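Local coordinates for protein kallistatin (Homo sapiens, PDB 6F4V) that inhibits tissue kallikrein as a serpin, forming a stable equimolar complex with the enzyme and being cleaved at its reactive site, at residues 203-209 against 264-270; 132-137 against 150-155; 103-109 against 303-309. One frame throughout, in Å; residues are numbered along the deposited sequence.

Serpins show how residues far apart in sequence become neighbours in space. From the N terminus, residues 103-109, leading into helix 107-117, open contact 3, which waits 193 residues for its partner. Helix 129-143 then starts contact 2, and the chain leaving it soon turns back so that 150-155 closes a short loop of 12 residues. Contact 1 follows in series, pairing strand 206-211 with strand 265-267 across 54 residues. Only afterwards does 303-309, in the loop before strand 312-324, close contact 3 against the lead-in to helix 107-117; it thus encloses the other two, and none cross. Contact 1 lies across the chain's centre from both.

Contact 1: residues 203-209 against 264-270; sequences DQEHHWY and FYKKLEL
Strand 206-209 runs antiparallel to strand 265-267 at 131°, the short axes 4.3 Å apart. His-207 and Lys-266 form the hydrogen-bonded pair (His-207 N to Lys-266 O 2.8 Å, Lys-266 N to His-207 O 3.1 Å); His-206/Lys-267 and Trp-208/Tyr-265 are the non-hydrogen-bonded pairs. Tyr-209 N to Phe-264 O (3.0 Å) and Leu-268 N to Glu-205 O (3.3 Å) extend the pairing; a water lies 3.0 Å from Glu-205 N and 2.7 Å from Leu-268 O. In an aromatic cluster, His-206 CB sits 3.6 Å from the Tyr-265 ring centroid (chi1 t), Tyr-265 CB 3.8 Å from that of the Trp-208 six-membered ring. Leu-268 CD1 lies over the Tyr-209 ring (chi1 p; CH-pi, centroid 3.7 Å), whose OH donates to Lys-267 O (2.8 Å) and bonds a second kallistatin chain. This margin of a four-stranded antiparallel sheet brings Phe-264 to the heparin-glycan site of Arg-254 and Leu-258. Leu-220 and Met-222 of strand 217-223 touch His-207 and Leu-270; a strand of the second chain pairs in parallel with Glu-269 and Leu-270.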
loop_
_atom_site.group_PDB
_atom_site.type_symbol
_atom_site.label_atom_id
_atom_site.label_comp_id
_atom_site.label_asym_id
_atom_site.label_seq_id
_atom_site.Cartn_x
_atom_site.Cartn_y
_atom_site.Cartn_z
ATOM N N ASP A 203 15.983 24.902 -2.621
ATOM C CA ASP A 203 15.628 25.953 -3.578
ATOM C C ASP A 203 16.582 26.134 -4.773
ATOM O O ASP A 203 16.409 27.079 -5.550
ATOM C CB ASP A 203 15.428 27.264 -2.844
ATOM C CG ASP A 203 16.678 27.716 -2.081
ATOM O OD1 ASP A 203 17.768 27.142 -2.262
ATOM O OD2 ASP A 203 16.556 28.635 -1.263
ATOM N N GLN A 204 17.535 25.230 -4.960
ATOM C CA GLN A 204 18.482 25.356 -6.077
ATOM C C GLN A 204 18.180 24.418 -7.229
ATOM O O GLN A 204 18.743 24.584 -8.317
ATOM C CB GLN A 204 19.936 25.166 -5.594
ATOM C CG GLN A 204 20.331 25.936 -4.326
ATOM C CD GLN A 204 20.330 27.453 -4.459
ATOM O OE1 GLN A 204 21.335 28.093 -4.179
ATOM N NE2 GLN A 204 19.206 28.035 -4.852
ATOM N N GLU A 205 17.280 23.452 -7.021
ATOM C CA GLU A 205 17.064 22.400 -8.003
ATOM C C GLU A 205 15.855 22.687 -8.880
ATOM O O GLU A 205 14.948 23.396 -8.470
ATOM C CB GLU A 205 16.831 21.075 -7.300
ATOM C CG GLU A 205 17.967 20.634 -6.408
ATOM C CD GLU A 205 19.224 20.361 -7.196
ATOM O OE1 GLU A 205 19.172 19.520 -8.120
ATOM O OE2 GLU A 205 20.250 21.002 -6.896
ATOM N N HIS A 206 15.874 22.137 -10.091
ATOM C CA HIS A 206 14.664 22.052 -10.916
ATOM C C HIS A 206 13.858 20.864 -10.423
ATOM O O HIS A 206 14.431 19.862 -10.029
ATOM C CB HIS A 206 14.993 21.865 -12.388
ATOM C CG HIS A 206 15.369 23.136 -13.092
ATOM N ND1 HIS A 206 16.277 24.033 -12.574
ATOM C CD2 HIS A 206 14.954 23.660 -14.274
ATOM C CE1 HIS A 206 16.394 25.064 -13.397
ATOM N NE2 HIS A 206 15.606 24.859 -14.439
ATOM N N HIS A 207 12.537 20.994 -10.465
ATOM C CA HIS A 207 11.619 19.915 -10.116
ATOM C C HIS A 207 10.496 19.810 -11.133
ATOM O O HIS A 207 10.223 20.777 -11.854
ATOM C CB HIS A 207 11.030 20.214 -8.736
ATOM C CG HIS A 207 11.940 19.853 -7.617
ATOM N ND1 HIS A 207 12.043 18.565 -7.136
ATOM C CD2 HIS A 207 12.824 20.599 -6.914
ATOM C CE1 HIS A 207 12.937 18.540 -6.166
ATOM N NE2 HIS A 207 13.420 19.761 -6.007
ATOM N N TRP A 208 9.841 18.638 -11.167
ATOM C CA TRP A 208 8.705 18.382 -12.035
ATOM C C TRP A 208 7.476 18.736 -11.234
ATOM O O TRP A 208 7.155 18.031 -10.255
ATOM C CB TRP A 208 8.666 16.910 -12.438
ATOM C CG TRP A 208 9.765 16.517 -13.314
ATOM C CD1 TRP A 208 10.952 15.937 -12.957
ATOM C CD2 TRP A 208 9.789 16.651 -14.725
ATOM N NE1 TRP A 208 11.716 15.699 -14.078
ATOM C CE2 TRP A 208 11.021 16.128 -15.177
ATOM C CE3 TRP A 208 8.883 17.159 -15.657
ATOM C CZ2 TRP A 208 11.378 16.118 -16.541
ATOM C CZ3 TRP A 208 9.239 17.133 -17.015
ATOM C CH2 TRP A 208 10.456 16.604 -17.434
ATOM N N TYR A 209 6.823 19.848 -11.578
ATOM C CA TYR A 209 5.598 20.254 -10.882
ATOM C C TYR A 209 4.675 21.077 -11.765
ATOM O O TYR A 209 5.097 21.645 -12.769
ATOM C CB TYR A 209 5.903 21.016 -9.571
ATOM C CG TYR A 209 6.560 22.376 -9.785
ATOM C CD1 TYR A 209 7.907 22.471 -10.128
ATOM C CD2 TYR A 209 5.825 23.559 -9.649
ATOM C CE1 TYR A 209 8.508 23.705 -10.329
ATOM C CE2 TYR A 209 6.411 24.800 -9.856
ATOM C CZ TYR A 209 7.761 24.859 -10.199
ATOM O OH TYR A 209 8.361 26.074 -10.381
ATOM N N PHE A 264 7.193 21.712 -17.682
ATOM C CA PHE A 264 6.861 21.550 -16.264
ATOM C C PHE A 264 8.067 21.181 -15.398
ATOM O O PHE A 264 7.912 20.813 -14.242
ATOM C CB PHE A 264 5.687 20.566 -16.125
ATOM C CG PHE A 264 4.402 21.100 -16.699
ATOM C CD1 PHE A 264 3.724 22.130 -16.062
ATOM C CD2 PHE A 264 3.872 20.591 -17.867
ATOM C CE1 PHE A 264 2.541 22.645 -16.595
ATOM C CE2 PHE A 264 2.694 21.097 -18.410
ATOM C CZ PHE A 264 2.019 22.121 -17.765
ATOM N N TYR A 265 9.280 21.337 -15.936
ATOM C CA TYR A 265 10.511 21.125 -15.189
ATOM C C TYR A 265 11.142 22.485 -14.999
ATOM O O TYR A 265 11.721 23.036 -15.929
ATOM C CB TYR A 265 11.416 20.171 -15.945
ATOM C CG TYR A 265 12.676 19.752 -15.238
ATOM C CD1 TYR A 265 12.626 18.880 -14.149
ATOM C CD2 TYR A 265 13.940 20.178 -15.693
ATOM C CE1 TYR A 265 13.783 18.464 -13.507
ATOM C CE2 TYR A 265 15.109 19.766 -15.059
ATOM C CZ TYR A 265 15.019 18.904 -13.963
ATOM O OH TYR A 265 16.149 18.487 -13.326
ATOM N N LYS A 266 10.979 23.037 -13.804
ATOM C CA LYS A 266 11.358 24.417 -13.507
ATOM C C LYS A 266 12.047 24.485 -12.161
ATOM O O LYS A 266 11.879 23.586 -11.316
ATOM C CB LYS A 266 10.124 25.319 -13.464
ATOM C CG LYS A 266 9.341 25.432 -14.772
ATOM C CD LYS A 266 10.117 26.252 -15.804
ATOM C CE LYS A 266 9.419 26.283 -17.160
ATOM N NZ LYS A 266 8.025 26.780 -17.020
ATOM N N LYS A 267 12.788 25.577 -11.934
ATOM C CA LYS A 267 13.336 25.846 -10.603
ATOM C C LYS A 267 12.168 25.949 -9.620
ATOM O O LYS A 267 11.066 26.409 -9.953
ATOM C CB LYS A 267 14.254 27.092 -10.542
ATOM C CG LYS A 267 15.064 27.155 -9.239
ATOM C CD LYS A 267 16.182 28.212 -9.215
ATOM C CE LYS A 267 17.564 27.617 -9.508
ATOM N NZ LYS A 267 18.697 28.519 -9.118
ATOM N N LEU A 268 12.393 25.408 -8.434
ATOM C CA LEU A 268 11.379 25.385 -7.413
ATOM C C LEU A 268 11.969 25.669 -6.050
ATOM O O LEU A 268 12.969 25.070 -5.664
ATOM C CB LEU A 268 10.727 24.017 -7.376
ATOM C CG LEU A 268 9.655 23.776 -6.326
ATOM C CD1 LEU A 268 8.453 24.619 -6.637
ATOM C CD2 LEU A 268 9.246 22.304 -6.297
ATOM N N GLU A 269 11.293 26.524 -5.307
ATOM C CA GLU A 269 11.522 26.643 -3.884
ATOM C C GLU A 269 10.528 25.703 -3.204
ATOM O O GLU A 269 9.334 25.947 -3.265
ATOM C CB GLU A 269 11.303 28.083 -3.438
ATOM C CG GLU A 269 11.585 28.343 -1.971
ATOM C CD GLU A 269 11.028 29.700 -1.538
ATOM O OE1 GLU A 269 11.136 30.647 -2.343
ATOM O OE2 GLU A 269 10.446 29.825 -0.438
ATOM N N LEU A 270 11.040 24.645 -2.577
ATOM C CA LEU A 270 10.219 23.535 -2.071
ATOM C C LEU A 270 10.364 23.430 -0.569
ATOM O O LEU A 270 11.467 23.249 -0.066
ATOM C CB LEU A 270 10.671 22.216 -2.720
ATOM C CG LEU A 270 10.034 20.930 -2.204
ATOM C CD1 LEU A 270 8.520 20.985 -2.335
ATOM C CD2 LEU A 270 10.584 19.755 -2.977
HETATM O O HOH W 1 14.799 23.060 -5.302
#

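Contact 2: residues 132-137 against 150-155; sequences TIQLIN and DLVSEL
In the serpin fold, helix F lies across the face of beta-sheet A, and the chain leaving it doubles back along the helix before entering the sheet; this contact joins helix 129-143 to that returning segment. Residues 132-137 are regular helix (Ile-136 N to Thr-132 O 3.0 Å, Asn-137 N to Ile-133 O 2.9 Å), whereas 150-155 has no regular secondary structure. Asp-150 takes positive phi and psi (57°/46°), and its CA lies 5.4 Å from that of Asn-137.

The direct polar link is between a side chain and the backbone. Both ends of the Asn-137 amide (chi1 m, chi2 -14°) bond to Val-152: OD1 accepts from Val-152 N at 2.8 Å and ND2 donates to Val-152 O at 3.0 Å, both nearly straight.

Apolar packing continues toward the earlier helical turn. Ile-136 CG2 meets Val-152 CG2 at 3.8 Å, Ile-133 CD1 reaches Leu-155 CB at 3.7 Å, and Thr-132 CG2 touches Leu-155 CD2 at 3.7 Å. On the sheet side, Ile-136 and Leu-155 touch Val-162 of strand 159-172, and Val-152 touches Ser-336 of strand 328-340, whose central place is consistent with the inserted reactive loop of a cleaved serpin.

Water completes the polar end. One molecule bridges Asn-137 O (3.0 Å) and Leu-151 N (3.2 Å); another accepts from Asn-137 ND2 at 2.8 Å and donates to Asp-150 OD1 at 2.6 Å.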
loop_
_atom_site.group_PDB
_atom_site.type_symbol
_atom_site.label_atom_id
_atom_site.label_comp_id
_atom_site.label_asym_id
_atom_site.label_seq_id
_atom_site.Cartn_x
_atom_site.Cartn_y
_atom_site.Cartn_z
ATOM N N THR A 132 1.922 -17.951 18.833
ATOM C CA THR A 132 1.705 -17.868 17.388
ATOM C C THR A 132 1.638 -16.399 16.950
ATOM O O THR A 132 2.238 -16.037 15.958
ATOM C CB THR A 132 0.435 -18.648 16.960
ATOM O OG1 THR A 132 0.633 -20.048 17.198
ATOM C CG2 THR A 132 0.133 -18.463 15.452
ATOM N N ILE A 133 0.921 -15.573 17.705
ATOM C CA ILE A 133 0.910 -14.128 17.502
ATOM C C ILE A 133 2.332 -13.564 17.507
ATOM O O ILE A 133 2.688 -12.775 16.622
ATOM C CB ILE A 133 0.001 -13.395 18.516
ATOM C CG1 ILE A 133 -1.466 -13.543 18.088
ATOM C CG2 ILE A 133 0.329 -11.900 18.602
ATOM C CD1 ILE A 133 -2.479 -12.985 19.073
ATOM N N GLN A 134 3.134 -13.959 18.498
ATOM C CA GLN A 134 4.525 -13.492 18.574
ATOM C C GLN A 134 5.339 -13.967 17.358
ATOM O O GLN A 134 6.096 -13.175 16.778
ATOM C CB GLN A 134 5.192 -13.951 19.888
ATOM C CG GLN A 134 6.482 -13.209 20.241
ATOM C CD GLN A 134 7.360 -13.963 21.236
ATOM O OE1 GLN A 134 7.435 -15.191 21.216
ATOM N NE2 GLN A 134 8.043 -13.220 22.101
ATOM N N LEU A 135 5.195 -15.240 16.979
ATOM C CA LEU A 135 5.925 -15.783 15.824
ATOM C C LEU A 135 5.609 -15.005 14.524
ATOM O O LEU A 135 6.516 -14.634 13.777
ATOM C CB LEU A 135 5.610 -17.269 15.633
ATOM C CG LEU A 135 6.275 -17.980 14.443
ATOM C CD1 LEU A 135 7.763 -18.253 14.687
ATOM C CD2 LEU A 135 5.531 -19.262 14.091
ATOM N N ILE A 136 4.324 -14.776 14.271
ATOM C CA ILE A 136 3.890 -14.068 13.053
ATOM C C ILE A 136 4.350 -12.629 13.110
ATOM O O ILE A 136 4.955 -12.127 12.159
ATOM C CB ILE A 136 2.358 -14.103 12.851
ATOM C CG1 ILE A 136 1.865 -15.542 12.683
ATOM C CG2 ILE A 136 1.971 -13.253 11.635
ATOM C CD1 ILE A 136 0.359 -15.697 12.736
ATOM N N ASN A 137 4.101 -11.968 14.237
ATOM C CA ASN A 137 4.432 -10.565 14.352
ATOM C C ASN A 137 5.919 -10.263 14.327
ATOM O O ASN A 137 6.327 -9.253 13.719
ATOM C CB ASN A 137 3.745 -9.917 15.549
ATOM C CG ASN A 137 2.247 -9.749 15.326
ATOM O OD1 ASN A 137 1.756 -9.870 14.195
ATOM N ND2 ASN A 137 1.515 -9.483 16.392
ATOM N N ASP A 150 3.233 -5.621 15.626
ATOM C CA ASP A 150 1.933 -6.107 16.061
ATOM C C ASP A 150 0.894 -6.128 14.923
ATOM O O ASP A 150 -0.243 -5.676 15.077
ATOM C CB ASP A 150 1.448 -5.333 17.311
ATOM C CG ASP A 150 2.451 -5.420 18.501
ATOM O OD1 ASP A 150 3.178 -6.448 18.655
ATOM O OD2 ASP A 150 2.512 -4.440 19.287
ATOM N N LEU A 151 1.298 -6.648 13.767
ATOM C CA LEU A 151 0.385 -6.728 12.632
ATOM C C LEU A 151 -0.905 -7.452 13.032
ATOM O O LEU A 151 -2.014 -6.937 12.838
ATOM C CB LEU A 151 1.012 -7.448 11.445
ATOM C CG LEU A 151 0.056 -7.716 10.271
ATOM C CD1 LEU A 151 -0.513 -6.406 9.717
ATOM C CD2 LEU A 151 0.709 -8.549 9.193
ATOM N N VAL A 152 -0.737 -8.664 13.547
ATOM C CA VAL A 152 -1.862 -9.479 13.969
ATOM C C VAL A 152 -2.184 -9.104 15.430
ATOM O O VAL A 152 -1.480 -9.526 16.348
ATOM C CB VAL A 152 -1.534 -10.973 13.811
ATOM C CG1 VAL A 152 -2.679 -11.833 14.330
ATOM C CG2 VAL A 152 -1.248 -11.286 12.360
ATOM N N SER A 153 -3.227 -8.297 15.617
ATOM C CA SER A 153 -3.627 -7.797 16.951
ATOM C C SER A 153 -4.649 -8.679 17.689
ATOM O O SER A 153 -4.889 -8.450 18.870
ATOM C CB SER A 153 -4.184 -6.382 16.820
ATOM O OG SER A 153 -5.176 -6.348 15.811
ATOM N N GLU A 154 -5.276 -9.636 16.982
ATOM C CA GLU A 154 -6.158 -10.672 17.561
ATOM C C GLU A 154 -5.929 -11.956 16.798
ATOM O O GLU A 154 -5.632 -11.915 15.592
ATOM C CB GLU A 154 -7.645 -10.391 17.315
ATOM C CG GLU A 154 -8.195 -9.062 17.731
ATOM C CD GLU A 154 -9.594 -8.834 17.178
ATOM O OE1 GLU A 154 -9.924 -7.652 16.902
ATOM O OE2 GLU A 154 -10.351 -9.833 17.006
ATOM N N LEU A 155 -6.157 -13.085 17.465
ATOM C CA LEU A 155 -6.094 -14.389 16.824
ATOM C C LEU A 155 -7.014 -15.347 17.583
ATOM O O LEU A 155 -6.811 -15.566 18.776
ATOM C CB LEU A 155 -4.649 -14.904 16.841
ATOM C CG LEU A 155 -4.347 -16.167 16.043
ATOM C CD1 LEU A 155 -4.529 -15.894 14.558
ATOM C CD2 LEU A 155 -2.938 -16.662 16.339
HETATM O O HOH W 2 4.365 -7.130 12.949
HETATM O O HOH W 3 2.675 -8.998 18.857
#

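Contact 3: residues 103-109 against 303-309; sequences LKFLAKF and SGITKQQ
An extended lead-in to a helix and a loop without regular structure can be fastened together without forming a sheet. Here the helix is 107-117 (helix E of serpins), which precedes strand 120-124 at one edge of the main sheet, and the loop is the one before strand 312-324. Residues 103-106 are extended, and their closest CA pair with 303-309 is Phe-105 to Thr-306, 4.8 Å. Leu-103 (chi1 t, chi2 p) begins the contact, its CD1 lying 3.6 Å from Gln-308 CD and its CD2 4.0 Å from Thr-306 CG2. At Lys-104 the backbone is held at both ends: its N donates to Gln-308 OE1 (3.0 Å), and its O accepts from Thr-306 OG1 (2.8 Å) and from a water (2.9 Å) that in turn accepts from Lys-307 N (2.8 Å). Thr-306 OG1 also accepts from Gln-308 N at 3.0 Å, the defining bond of an ST turn. The edge of the Phe-105 ring meets Ile-305, CD2 lying 3.6 Å from CG2. Leu-106, the N-cap residue, donates from its N to Ile-305 O (2.9 Å, 173°), while its CD1 rests 3.5 Å from both Ser-303 O and Gly-304 O. Phe-109 (chi1 t) comes back to the loop: its CB is 3.2 Å from Gly-304 O, and Ile-305 CG1 sits over its ring, 4.0 Å from the centroid. Met-161 of strand 159-172 touches Phe-105, Phe-109 and Ile-305 alike. Hydrogen bonds thus link the two segments through backbone, while Leu-103, Leu-106, Ile-305 and both phenylalanines supply apolar contact.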
loop_
_atom_site.group_PDB
_atom_site.type_symbol
_atom_site.label_atom_id
_atom_site.label_comp_id
_atom_site.label_asym_id
_atom_site.label_seq_id
_atom_site.Cartn_x
_atom_site.Cartn_y
_atom_site.Cartn_z
ATOM N N LEU A 103 -3.146 -29.956 10.622
ATOM C CA LEU A 103 -4.034 -30.099 9.480
ATOM C C LEU A 103 -3.294 -30.505 8.197
ATOM O O LEU A 103 -2.122 -30.152 7.998
ATOM C CB LEU A 103 -4.760 -28.766 9.286
ATOM C CG LEU A 103 -5.963 -28.642 8.351
ATOM C CD1 LEU A 103 -7.204 -29.214 9.015
ATOM C CD2 LEU A 103 -6.187 -27.182 7.986
ATOM N N LYS A 104 -3.982 -31.256 7.339
ATOM C CA LYS A 104 -3.444 -31.641 6.030
ATOM C C LYS A 104 -3.874 -30.578 5.015
ATOM O O LYS A 104 -5.068 -30.456 4.687
ATOM C CB LYS A 104 -3.957 -33.025 5.607
ATOM C CG LYS A 104 -3.354 -33.582 4.318
ATOM C CD LYS A 104 -1.822 -33.556 4.325
ATOM C CE LYS A 104 -1.207 -34.608 3.417
ATOM N NZ LYS A 104 -1.388 -34.287 1.975
ATOM N N PHE A 105 -2.904 -29.809 4.536
ATOM C CA PHE A 105 -3.162 -28.790 3.515
ATOM C C PHE A 105 -2.997 -29.409 2.145
ATOM O O PHE A 105 -2.181 -30.324 1.972
ATOM C CB PHE A 105 -2.229 -27.601 3.688
ATOM C CG PHE A 105 -2.524 -26.803 4.928
ATOM C CD1 PHE A 105 -1.939 -27.141 6.139
ATOM C CD2 PHE A 105 -3.422 -25.746 4.888
ATOM C CE1 PHE A 105 -2.220 -26.419 7.288
ATOM C CE2 PHE A 105 -3.711 -25.017 6.028
ATOM C CZ PHE A 105 -3.114 -25.352 7.231
ATOM N N LEU A 106 -3.790 -28.931 1.187
ATOM C CA LEU A 106 -3.736 -29.451 -0.166
ATOM C C LEU A 106 -2.434 -29.017 -0.802
ATOM O O LEU A 106 -2.105 -27.831 -0.783
ATOM C CB LEU A 106 -4.939 -28.999 -0.989
ATOM C CG LEU A 106 -6.259 -29.654 -0.588
ATOM C CD1 LEU A 106 -7.426 -28.923 -1.212
ATOM C CD2 LEU A 106 -6.303 -31.131 -0.963
ATOM N N ALA A 107 -1.689 -29.997 -1.329
ATOM C CA ALA A 107 -0.369 -29.759 -1.931
ATOM C C ALA A 107 -0.425 -28.757 -3.103
ATOM O O ALA A 107 0.514 -27.996 -3.310
ATOM C CB ALA A 107 0.256 -31.071 -2.396
ATOM N N LYS A 108 -1.516 -28.772 -3.858
ATOM C CA LYS A 108 -1.679 -27.851 -4.983
ATOM C C LYS A 108 -1.668 -26.394 -4.532
ATOM O O LYS A 108 -0.989 -25.560 -5.114
ATOM C CB LYS A 108 -2.977 -28.139 -5.724
ATOM C CG LYS A 108 -3.159 -27.341 -7.002
ATOM C CD LYS A 108 -4.563 -27.536 -7.566
ATOM C CE LYS A 108 -4.601 -27.167 -9.049
ATOM N NZ LYS A 108 -3.994 -25.832 -9.323
ATOM N N PHE A 109 -2.436 -26.107 -3.486
ATOM C CA PHE A 109 -2.459 -24.770 -2.911
ATOM C C PHE A 109 -1.081 -24.359 -2.427
ATOM O O PHE A 109 -0.589 -23.270 -2.757
ATOM C CB PHE A 109 -3.477 -24.730 -1.764
ATOM C CG PHE A 109 -3.457 -23.462 -0.979
ATOM C CD1 PHE A 109 -3.872 -22.255 -1.559
ATOM C CD2 PHE A 109 -3.008 -23.445 0.353
ATOM C CE1 PHE A 109 -3.855 -21.073 -0.832
ATOM C CE2 PHE A 109 -2.986 -22.257 1.070
ATOM C CZ PHE A 109 -3.411 -21.075 0.483
ATOM N N SER A 303 -12.350 -24.264 -0.116
ATOM C CA SER A 303 -12.073 -25.699 -0.031
ATOM C C SER A 303 -10.850 -26.103 -0.886
ATOM O O SER A 303 -10.559 -27.287 -1.031
ATOM C CB SER A 303 -13.323 -26.498 -0.422
ATOM O OG SER A 303 -13.586 -26.312 -1.793
ATOM N N GLY A 304 -10.150 -25.119 -1.465
ATOM C CA GLY A 304 -8.855 -25.347 -2.102
ATOM C C GLY A 304 -7.696 -25.356 -1.141
ATOM O O GLY A 304 -6.557 -25.589 -1.564
ATOM N N ILE A 305 -7.935 -25.068 0.139
ATOM C CA ILE A 305 -6.862 -25.024 1.122
ATOM C C ILE A 305 -6.699 -26.377 1.808
ATOM O O ILE A 305 -5.571 -26.840 2.013
ATOM C CB ILE A 305 -7.093 -23.868 2.123
ATOM C CG1 ILE A 305 -7.022 -22.527 1.377
ATOM C CG2 ILE A 305 -6.064 -23.853 3.233
ATOM C CD1 ILE A 305 -7.680 -21.378 2.105
ATOM N N THR A 306 -7.829 -26.990 2.140
ATOM C CA THR A 306 -7.892 -28.322 2.741
ATOM C C THR A 306 -9.268 -28.949 2.449
ATOM O O THR A 306 -10.266 -28.234 2.234
ATOM C CB THR A 306 -7.676 -28.253 4.268
ATOM O OG1 THR A 306 -7.687 -29.576 4.840
ATOM C CG2 THR A 306 -8.755 -27.427 4.915
ATOM N N LYS A 307 -9.321 -30.275 2.446
ATOM C CA LYS A 307 -10.612 -31.000 2.431
ATOM C C LYS A 307 -11.024 -31.466 3.836
ATOM O O LYS A 307 -12.136 -31.976 4.025
ATOM C CB LYS A 307 -10.536 -32.183 1.467
ATOM C CG LYS A 307 -10.385 -31.783 -0.001
ATOM C CD LYS A 307 -9.752 -32.894 -0.844
ATOM C CE LYS A 307 -9.605 -32.481 -2.306
ATOM N NZ LYS A 307 -9.221 -33.621 -3.181
ATOM N N GLN A 308 -10.143 -31.257 4.817
ATOM C CA GLN A 308 -10.267 -31.849 6.150
ATOM C C GLN A 308 -11.268 -31.130 7.068
ATOM O O GLN A 308 -11.826 -31.756 7.978
ATOM C CB GLN A 308 -8.885 -31.915 6.819
ATOM C CG GLN A 308 -8.843 -32.748 8.099
ATOM C CD GLN A 308 -7.476 -32.755 8.767
ATOM O OE1 GLN A 308 -6.432 -32.857 8.109
ATOM N NE2 GLN A 308 -7.478 -32.651 10.090
ATOM N N GLN A 309 -11.464 -29.826 6.849
ATOM C CA GLN A 309 -12.444 -29.029 7.583
ATOM C C GLN A 309 -13.091 -28.032 6.618
ATOM O O GLN A 309 -12.506 -27.691 5.568
ATOM C CB GLN A 309 -11.772 -28.225 8.711
ATOM C CG GLN A 309 -11.074 -29.028 9.806
ATOM C CD GLN A 309 -12.032 -29.698 10.792
ATOM O OE1 GLN A 309 -13.260 -29.532 10.731
ATOM N NE2 GLN A 309 -11.466 -30.466 11.708
HETATM O O HOH W 4 -7.005 -31.708 2.911
#